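Local coordinates for protein pantothenate kinase (Coxiella burnetii, PDB 3TQC) that phosphorylates pantothenate with ATP to give 4'-phosphopantothenate, the first step of coenzyme A biosynthesis, at residues Asp228-Val233 with Asn299-Ile304; Tyr16-Arg21 with Lys315-Lys320; Tyr135-Leu140 with His182-Val187. All coordinates share one frame; numbering follows the deposited sequence.

Contact 1: Asp228-Val233 with Asn299-Ile304; sequences DFSLFV and NRAQLI
Gln302 CB sits over the centre of one face of the Phe229 ring, 3.9 Å from its centroid, a CH-pi contact, while Leu303 CD1 lies at the ring edge, in plane. Tyr69 of helix 52-84 meets the same ring edge-to-face. The side chains of Phe229 and Gln302 run past one another in opposite senses, ring and amide planes 61° apart. The glutamine chain is bent at chi2 (74°), which places CD; OE1 is gripped twice by Ser230: by N at 2.7 Å in a weak, bent bond, and by OG at 2.9 Å from above the carbonyl plane. Ser230 O in turn receives Leu303 N at 3.0 Å and, weakly, Gln302 N. Two residues on, Phe232 N reaches Leu303 O at 2.7 Å, nearly along the C=O axis. Leu231 and Leu303 lie side by side and point the same way, CG to CD2 3.9 Å, toward Leu62 of helix 52-84. On the other face, Phe232 CB meets Ala301 CB at 3.6 Å, and its side chain lies close to Gly99 of the predicted ATP-binding loop. The parallel pairs Leu231-Leu303 and Phe232-Ile304 join neighbouring strands in the central mixed sheet of a P-loop kinase, beside the strand that leads into the Walker A loop.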
# COMPACT_ATOMS: atom_id res chain seq x y z
N ASP B 228 1.24 -0.58 -8.18
CA ASP B 228 0.05 0.24 -8.27
C ASP B 228 -1.25 -0.54 -8.06
O ASP B 228 -2.27 0.02 -7.66
CB ASP B 228 0.05 0.88 -9.66
CG ASP B 228 1.27 1.73 -9.87
OD1 ASP B 228 1.21 2.89 -9.41
OD2 ASP B 228 2.27 1.25 -10.45
N PHE B 229 -1.21 -1.83 -8.34
CA PHE B 229 -2.39 -2.66 -8.36
C PHE B 229 -1.92 -4.08 -8.11
O PHE B 229 -0.85 -4.46 -8.57
CB PHE B 229 -3.02 -2.57 -9.73
CG PHE B 229 -4.39 -3.15 -9.82
CD1 PHE B 229 -5.50 -2.34 -9.79
CD2 PHE B 229 -4.56 -4.52 -9.98
CE1 PHE B 229 -6.79 -2.89 -9.89
CE2 PHE B 229 -5.83 -5.07 -10.07
CZ PHE B 229 -6.94 -4.26 -10.03
N SER B 230 -2.70 -4.86 -7.39
CA SER B 230 -2.34 -6.26 -7.18
C SER B 230 -3.52 -7.17 -7.34
O SER B 230 -4.64 -6.82 -6.96
CB SER B 230 -1.74 -6.45 -5.79
OG SER B 230 -2.64 -5.96 -4.83
N LEU B 231 -3.25 -8.34 -7.92
CA LEU B 231 -4.19 -9.43 -8.05
C LEU B 231 -3.73 -10.51 -7.11
O LEU B 231 -2.53 -10.76 -7.00
CB LEU B 231 -4.16 -10.04 -9.45
CG LEU B 231 -4.73 -9.33 -10.67
CD1 LEU B 231 -3.84 -8.18 -11.11
CD2 LEU B 231 -4.87 -10.34 -11.79
N PHE B 232 -4.66 -11.16 -6.44
CA PHE B 232 -4.32 -12.35 -5.68
C PHE B 232 -5.10 -13.49 -6.33
O PHE B 232 -6.30 -13.38 -6.51
CB PHE B 232 -4.67 -12.19 -4.21
CG PHE B 232 -4.24 -13.35 -3.34
CD1 PHE B 232 -3.11 -13.27 -2.56
CD2 PHE B 232 -5.00 -14.51 -3.29
CE1 PHE B 232 -2.73 -14.32 -1.75
CE2 PHE B 232 -4.63 -15.56 -2.49
CZ PHE B 232 -3.48 -15.46 -1.71
N VAL B 233 -4.40 -14.56 -6.73
CA VAL B 233 -5.06 -15.75 -7.27
C VAL B 233 -5.26 -16.75 -6.12
O VAL B 233 -4.31 -17.10 -5.42
CB VAL B 233 -4.25 -16.36 -8.41
CG1 VAL B 233 -4.96 -17.59 -8.98
CG2 VAL B 233 -3.98 -15.29 -9.50
N ASN B 299 -6.00 -10.18 1.61
CA ASN B 299 -6.93 -9.06 1.61
C ASN B 299 -6.24 -7.74 1.34
O ASN B 299 -6.89 -6.70 1.33
CB ASN B 299 -7.74 -9.05 2.90
CG ASN B 299 -8.70 -10.24 2.99
OD1 ASN B 299 -9.04 -10.85 1.97
ND2 ASN B 299 -9.14 -10.57 4.20
N ARG B 300 -4.93 -7.75 1.11
CA ARG B 300 -4.25 -6.52 0.69
C ARG B 300 -4.39 -6.28 -0.81
O ARG B 300 -4.11 -5.21 -1.27
CB ARG B 300 -2.77 -6.54 1.06
CG ARG B 300 -2.48 -6.63 2.53
CD ARG B 300 -1.03 -6.28 2.80
NE ARG B 300 -0.74 -4.91 2.37
CZ ARG B 300 0.38 -4.51 1.78
NH1 ARG B 300 1.37 -5.36 1.53
NH2 ARG B 300 0.49 -3.23 1.41
N ALA B 301 -4.82 -7.29 -1.56
CA ALA B 301 -4.95 -7.23 -3.00
C ALA B 301 -6.11 -6.38 -3.41
O ALA B 301 -7.13 -6.34 -2.71
CB ALA B 301 -5.13 -8.63 -3.57
N GLN B 302 -5.97 -5.71 -4.54
CA GLN B 302 -7.06 -4.93 -5.12
C GLN B 302 -8.08 -5.86 -5.78
O GLN B 302 -9.26 -5.59 -5.79
CB GLN B 302 -6.53 -3.95 -6.17
CG GLN B 302 -6.04 -2.64 -5.64
CD GLN B 302 -4.72 -2.77 -4.95
OE1 GLN B 302 -3.78 -3.35 -5.49
NE2 GLN B 302 -4.64 -2.25 -3.73
N LEU B 303 -7.59 -6.95 -6.34
CA LEU B 303 -8.42 -7.86 -7.10
C LEU B 303 -8.10 -9.29 -6.67
O LEU B 303 -6.93 -9.68 -6.59
CB LEU B 303 -8.13 -7.67 -8.58
CG LEU B 303 -9.04 -8.34 -9.60
CD1 LEU B 303 -9.04 -7.51 -10.88
CD2 LEU B 303 -8.58 -9.74 -9.89
N ILE B 304 -9.12 -10.06 -6.36
CA ILE B 304 -8.90 -11.46 -6.05
C ILE B 304 -9.62 -12.28 -7.08
O ILE B 304 -10.81 -12.09 -7.31
CB ILE B 304 -9.37 -11.80 -4.64
CG1 ILE B 304 -8.58 -10.97 -3.62
CG2 ILE B 304 -9.19 -13.29 -4.36
CD1 ILE B 304 -9.24 -10.91 -2.27

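Contact 2: Tyr16-Arg21 with Lys315-Lys320; sequences YLQFNR and KVYLRK
Strand 16-20 runs antiparallel to strand 315-319, their axes 4.1 Å apart at closest approach, with Leu17-Leu318 and Phe19-Val316 as hydrogen-bonded pairs. This adds an outer strand to the central mixed sheet of the kinase. Leu17 N gives a 2.6 Å bond to Leu318 O, and Leu318 N returns one to Leu17 O. The pair Phe19-Val316 is bonded in both directions too. On the face bearing Gln18 and Tyr317, the edge of the Tyr317 ring points at the face of Tyr16, a T-shaped stack with centroids 5.8 Å apart and planes at 81°. Arg319 CD lies over a face of the Tyr16 ring, offset toward the rim, 3.8 Å from the centroid; Arg319 NH1 bonds Asp225 O of the second subunit, and Tyr16 OH bonds Ala301 O. On the opposite face, Phe19 presents its ring edge to Val316 O, CD2 at 3.5 Å, and Lys86 of the second subunit makes a cation-pi contact with this ring. Gln18 CG packs against the Tyr317 ring, 3.3 Å from CD1. Beyond CG the glutamine chain is extended (chi2 161°), and a water that donates to Gln18 OE1 at 2.6 Å also hydrogen-bonds Tyr317 OH at 3.0 Å.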
# COMPACT_ATOMS: atom_id res chain seq x y z
N TYR B 16 -15.06 -4.69 -1.39
CA TYR B 16 -14.91 -5.27 -2.72
C TYR B 16 -16.22 -5.34 -3.49
O TYR B 16 -17.25 -5.76 -2.94
CB TYR B 16 -14.40 -6.70 -2.62
CG TYR B 16 -13.00 -6.82 -2.12
CD1 TYR B 16 -11.94 -6.78 -2.99
CD2 TYR B 16 -12.75 -7.00 -0.76
CE1 TYR B 16 -10.65 -6.91 -2.53
CE2 TYR B 16 -11.47 -7.13 -0.29
CZ TYR B 16 -10.43 -7.09 -1.18
OH TYR B 16 -9.14 -7.22 -0.72
N LEU B 17 -16.16 -4.95 -4.76
CA LEU B 17 -17.14 -5.37 -5.75
C LEU B 17 -16.91 -6.84 -5.94
O LEU B 17 -15.78 -7.30 -6.00
CB LEU B 17 -16.93 -4.69 -7.11
CG LEU B 17 -17.05 -3.18 -7.20
CD1 LEU B 17 -16.79 -2.72 -8.64
CD2 LEU B 17 -18.41 -2.70 -6.68
N GLN B 18 -18.01 -7.58 -6.05
CA GLN B 18 -17.98 -9.01 -6.20
C GLN B 18 -18.68 -9.39 -7.48
O GLN B 18 -19.69 -8.80 -7.79
CB GLN B 18 -18.67 -9.65 -4.99
CG GLN B 18 -17.70 -9.77 -3.84
CD GLN B 18 -18.36 -9.95 -2.51
OE1 GLN B 18 -19.13 -10.88 -2.32
NE2 GLN B 18 -18.05 -9.07 -1.55
N PHE B 19 -18.10 -10.34 -8.21
CA PHE B 19 -18.68 -10.87 -9.45
C PHE B 19 -18.62 -12.39 -9.46
O PHE B 19 -17.56 -12.96 -9.28
CB PHE B 19 -17.89 -10.42 -10.69
CG PHE B 19 -17.65 -8.95 -10.78
CD1 PHE B 19 -18.42 -8.17 -11.62
CD2 PHE B 19 -16.62 -8.36 -10.07
CE1 PHE B 19 -18.17 -6.79 -11.74
CE2 PHE B 19 -16.37 -6.98 -10.18
CZ PHE B 19 -17.15 -6.20 -11.00
N ASN B 20 -19.74 -13.05 -9.70
CA ASN B 20 -19.66 -14.44 -10.13
C ASN B 20 -19.35 -14.42 -11.64
O ASN B 20 -19.17 -13.36 -12.24
CB ASN B 20 -20.96 -15.19 -9.83
CG ASN B 20 -22.16 -14.63 -10.58
OD1 ASN B 20 -22.01 -13.98 -11.63
ND2 ASN B 20 -23.35 -14.87 -10.05
N ARG B 21 -19.28 -15.59 -12.25
CA ARG B 21 -18.91 -15.67 -13.65
C ARG B 21 -19.89 -14.93 -14.58
O ARG B 21 -19.47 -14.24 -15.50
CB ARG B 21 -18.77 -17.12 -14.09
CG ARG B 21 -17.49 -17.32 -14.86
CD ARG B 21 -17.47 -18.65 -15.53
NE ARG B 21 -16.76 -18.56 -16.80
CZ ARG B 21 -15.44 -18.65 -16.95
NH1 ARG B 21 -14.63 -18.84 -15.91
NH2 ARG B 21 -14.94 -18.57 -18.18
N LYS B 315 -15.13 -16.54 -9.12
CA LYS B 315 -15.44 -15.32 -8.42
C LYS B 315 -14.32 -14.31 -8.59
O LYS B 315 -13.13 -14.68 -8.54
CB LYS B 315 -15.66 -15.64 -6.94
CG LYS B 315 -16.60 -14.71 -6.19
CD LYS B 315 -17.09 -15.33 -4.86
CE LYS B 315 -17.65 -16.79 -4.99
NZ LYS B 315 -18.37 -17.29 -3.76
N VAL B 316 -14.68 -13.05 -8.82
CA VAL B 316 -13.72 -11.94 -8.83
C VAL B 316 -14.11 -10.91 -7.80
O VAL B 316 -15.27 -10.51 -7.72
CB VAL B 316 -13.65 -11.26 -10.22
CG1 VAL B 316 -12.60 -10.19 -10.23
CG2 VAL B 316 -13.38 -12.30 -11.29
N TYR B 317 -13.15 -10.52 -6.96
CA TYR B 317 -13.33 -9.43 -6.01
C TYR B 317 -12.51 -8.26 -6.52
O TYR B 317 -11.37 -8.44 -6.90
CB TYR B 317 -12.82 -9.81 -4.63
CG TYR B 317 -13.59 -10.91 -3.95
CD1 TYR B 317 -14.61 -10.62 -3.06
CD2 TYR B 317 -13.28 -12.25 -4.17
CE1 TYR B 317 -15.31 -11.62 -2.41
CE2 TYR B 317 -13.97 -13.27 -3.52
CZ TYR B 317 -14.99 -12.94 -2.65
OH TYR B 317 -15.69 -13.94 -2.00
N LEU B 318 -13.09 -7.07 -6.54
CA LEU B 318 -12.35 -5.89 -6.96
C LEU B 318 -12.63 -4.81 -5.93
O LEU B 318 -13.80 -4.50 -5.63
CB LEU B 318 -12.80 -5.46 -8.36
CG LEU B 318 -12.21 -4.16 -8.95
CD1 LEU B 318 -10.70 -4.20 -9.13
CD2 LEU B 318 -12.88 -3.88 -10.28
N ARG B 319 -11.57 -4.24 -5.38
CA ARG B 319 -11.72 -3.17 -4.40
C ARG B 319 -12.58 -2.03 -4.95
O ARG B 319 -12.41 -1.59 -6.11
CB ARG B 319 -10.36 -2.61 -3.97
CG ARG B 319 -9.63 -3.45 -2.91
CD ARG B 319 -10.34 -3.45 -1.56
NE ARG B 319 -10.59 -2.09 -1.08
CZ ARG B 319 -9.70 -1.31 -0.45
NH1 ARG B 319 -8.50 -1.76 -0.15
NH2 ARG B 319 -10.05 -0.07 -0.09
N LYS B 320 -13.52 -1.57 -4.13
CA LYS B 320 -14.35 -0.45 -4.54
C LYS B 320 -13.49 0.80 -4.61
O LYS B 320 -12.60 0.99 -3.80
CB LYS B 320 -15.49 -0.23 -3.57
CG LYS B 320 -16.42 -1.42 -3.44
CD LYS B 320 -17.48 -1.16 -2.39
CE LYS B 320 -18.48 -2.31 -2.29
NZ LYS B 320 -19.37 -2.20 -1.10
O HOH W 1 -18.33 -13.18 -3.10

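Contact 3: Tyr135-Leu140 with His182-Val187; sequences YSNAKL and HYYDIV
The Asn137 amide stacks on the Asp185 carboxylate, the two planes only 14° apart, with Asn137 CG 3.7 Å from Asp185 CG. The side chains cross obliquely, and each end of this flat pair is tied to backbone. Asn137 ND2 donates to Tyr184 O at 2.7 Å; the bond is bent, and the donor is tilted 32° from the carbonyl plane. With CG anti to the carbonyl carbon of its own residue (chi1 -74°), Asn137 CG lies 3.2 Å from Tyr184 O. In the other direction, Asp185 OD1 takes the N-H of Asn137 at 3.0 Å in a fairly straight bond, the donor standing above the carboxylate plane. The same oxygen also receives Ile186 N in a weak, strongly bent bond, and it touches Ser136 CA. OD2, the second carboxylate oxygen, accepts from a water at 2.6 Å, and that water accepts from Ala138 N at 2.8 Å. Asp185 thus meets the first turn of helix 137-142 directly at one amide and through water at the next. Ser136 is the N-cap: its OG accepts a weak bond from Lys139 N. Beside these polar groups, Ile186 CG1 approaches the backbone of Tyr135 and Ser136. Lys149 hydrogen-bonds Asn137 OD1 and makes a cation-pi contact with the Tyr184 ring. Tyr184 and Asp185 both face Ser180 in a G1 beta bulge, where strand 185-187 joins strand 174-180 of the small antiparallel sheet. A carboxylate here would be expected to suit the positive end of the helix dipole, since Asp185 serves the amide N-H groups of Asn137 through OD1 and, by way of OD2 and the water, of Ala138.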
# COMPACT_ATOMS: atom_id res chain seq x y z
N TYR B 135 17.52 -16.55 -2.79
CA TYR B 135 18.93 -16.85 -2.58
C TYR B 135 19.24 -18.16 -3.30
O TYR B 135 18.39 -19.03 -3.41
CB TYR B 135 19.26 -16.98 -1.08
CG TYR B 135 19.18 -15.69 -0.27
CD1 TYR B 135 19.99 -14.60 -0.57
CD2 TYR B 135 18.33 -15.59 0.83
CE1 TYR B 135 19.93 -13.42 0.18
CE2 TYR B 135 18.27 -14.42 1.59
CZ TYR B 135 19.07 -13.34 1.26
OH TYR B 135 19.01 -12.20 2.03
N SER B 136 20.47 -18.30 -3.78
CA SER B 136 20.91 -19.53 -4.40
C SER B 136 20.81 -20.69 -3.42
O SER B 136 20.78 -20.49 -2.20
CB SER B 136 22.35 -19.41 -4.85
OG SER B 136 23.16 -19.16 -3.72
N ASN B 137 20.79 -21.91 -3.95
CA ASN B 137 20.76 -23.10 -3.11
C ASN B 137 21.94 -23.13 -2.14
O ASN B 137 21.77 -23.44 -0.96
CB ASN B 137 20.73 -24.38 -3.95
CG ASN B 137 19.38 -24.63 -4.61
OD1 ASN B 137 18.39 -23.98 -4.29
ND2 ASN B 137 19.34 -25.58 -5.54
N ALA B 138 23.12 -22.77 -2.62
CA ALA B 138 24.32 -22.76 -1.78
C ALA B 138 24.15 -21.83 -0.56
O ALA B 138 24.51 -22.20 0.55
CB ALA B 138 25.54 -22.36 -2.60
N LYS B 139 23.61 -20.63 -0.78
CA LYS B 139 23.34 -19.70 0.33
C LYS B 139 22.27 -20.24 1.26
O LYS B 139 22.39 -20.13 2.48
CB LYS B 139 22.92 -18.32 -0.16
CG LYS B 139 24.05 -17.43 -0.67
CD LYS B 139 23.49 -16.04 -0.99
CE LYS B 139 24.35 -15.26 -1.99
NZ LYS B 139 23.59 -14.07 -2.53
N LEU B 140 21.21 -20.79 0.68
CA LEU B 140 20.12 -21.36 1.46
C LEU B 140 20.61 -22.52 2.31
O LEU B 140 20.15 -22.69 3.43
CB LEU B 140 18.95 -21.82 0.58
CG LEU B 140 18.15 -20.75 -0.18
CD1 LEU B 140 17.28 -21.44 -1.21
CD2 LEU B 140 17.31 -19.91 0.76
N HIS B 182 13.98 -25.88 -13.43
CA HIS B 182 14.60 -27.12 -13.87
C HIS B 182 15.81 -27.45 -12.99
O HIS B 182 15.97 -28.59 -12.55
CB HIS B 182 15.02 -26.99 -15.33
CG HIS B 182 15.49 -28.27 -15.95
ND1 HIS B 182 14.64 -29.31 -16.24
CD2 HIS B 182 16.72 -28.67 -16.34
CE1 HIS B 182 15.33 -30.30 -16.79
NE2 HIS B 182 16.60 -29.93 -16.85
N TYR B 183 16.66 -26.46 -12.76
CA TYR B 183 17.83 -26.60 -11.91
C TYR B 183 17.53 -26.28 -10.45
O TYR B 183 18.41 -26.40 -9.59
CB TYR B 183 18.97 -25.73 -12.44
CG TYR B 183 19.32 -26.05 -13.88
CD1 TYR B 183 19.78 -27.31 -14.24
CD2 TYR B 183 19.17 -25.09 -14.88
CE1 TYR B 183 20.09 -27.62 -15.56
CE2 TYR B 183 19.48 -25.39 -16.21
CZ TYR B 183 19.94 -26.65 -16.54
OH TYR B 183 20.24 -26.95 -17.85
N TYR B 184 16.29 -25.87 -10.17
CA TYR B 184 15.85 -25.54 -8.82
C TYR B 184 16.82 -24.57 -8.17
O TYR B 184 17.26 -24.77 -7.04
CB TYR B 184 15.74 -26.82 -8.00
CG TYR B 184 15.00 -26.69 -6.70
CD1 TYR B 184 13.71 -26.18 -6.66
CD2 TYR B 184 15.60 -27.10 -5.52
CE1 TYR B 184 13.03 -26.08 -5.45
CE2 TYR B 184 14.94 -27.00 -4.31
CZ TYR B 184 13.66 -26.49 -4.28
OH TYR B 184 13.01 -26.40 -3.07
N ASP B 185 17.19 -23.54 -8.92
CA ASP B 185 18.22 -22.62 -8.50
C ASP B 185 18.29 -21.36 -9.37
O ASP B 185 17.81 -21.34 -10.50
CB ASP B 185 19.58 -23.33 -8.51
CG ASP B 185 20.57 -22.73 -7.53
OD1 ASP B 185 20.27 -21.67 -6.94
OD2 ASP B 185 21.65 -23.33 -7.35
N ILE B 186 18.87 -20.30 -8.81
CA ILE B 186 19.24 -19.11 -9.57
C ILE B 186 20.25 -19.52 -10.63
O ILE B 186 21.13 -20.36 -10.37
CB ILE B 186 19.92 -18.04 -8.66
CG1 ILE B 186 18.93 -17.48 -7.62
CG2 ILE B 186 20.52 -16.92 -9.50
CD1 ILE B 186 17.64 -16.95 -8.19
N VAL B 187 20.10 -18.96 -11.82
CA VAL B 187 21.07 -19.15 -12.90
C VAL B 187 22.05 -17.97 -12.84
O VAL B 187 21.69 -16.83 -13.14
CB VAL B 187 20.39 -19.21 -14.30
CG1 VAL B 187 21.40 -19.62 -15.37
CG2 VAL B 187 19.18 -20.16 -14.31
O HOH W 2 23.38 -22.88 -5.42

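In the fold
From the N terminus, strand 16-20 opens contact 2, which closes only when segment 315-320 arrives near the C terminus, so nearly the whole chain lies in its loop. Contacts 3 and 1 both fall within that span, one after the other: 135-140 meets 182-187 before 228-233 begins the second loop, closed by 299-304 after a largely helical excursion. Contacts 1 and 2 join directly, because strands 303-307 and 313-319 are neighbours in the central sheet; Ile304 N to Tyr317 O is a probable hydrogen bond. Both touch the second subunit. Contact 3 lies across the chain's centre, about 28 Å from contact 1 between centres, and ties helix 137-142 to the small antiparallel sheet.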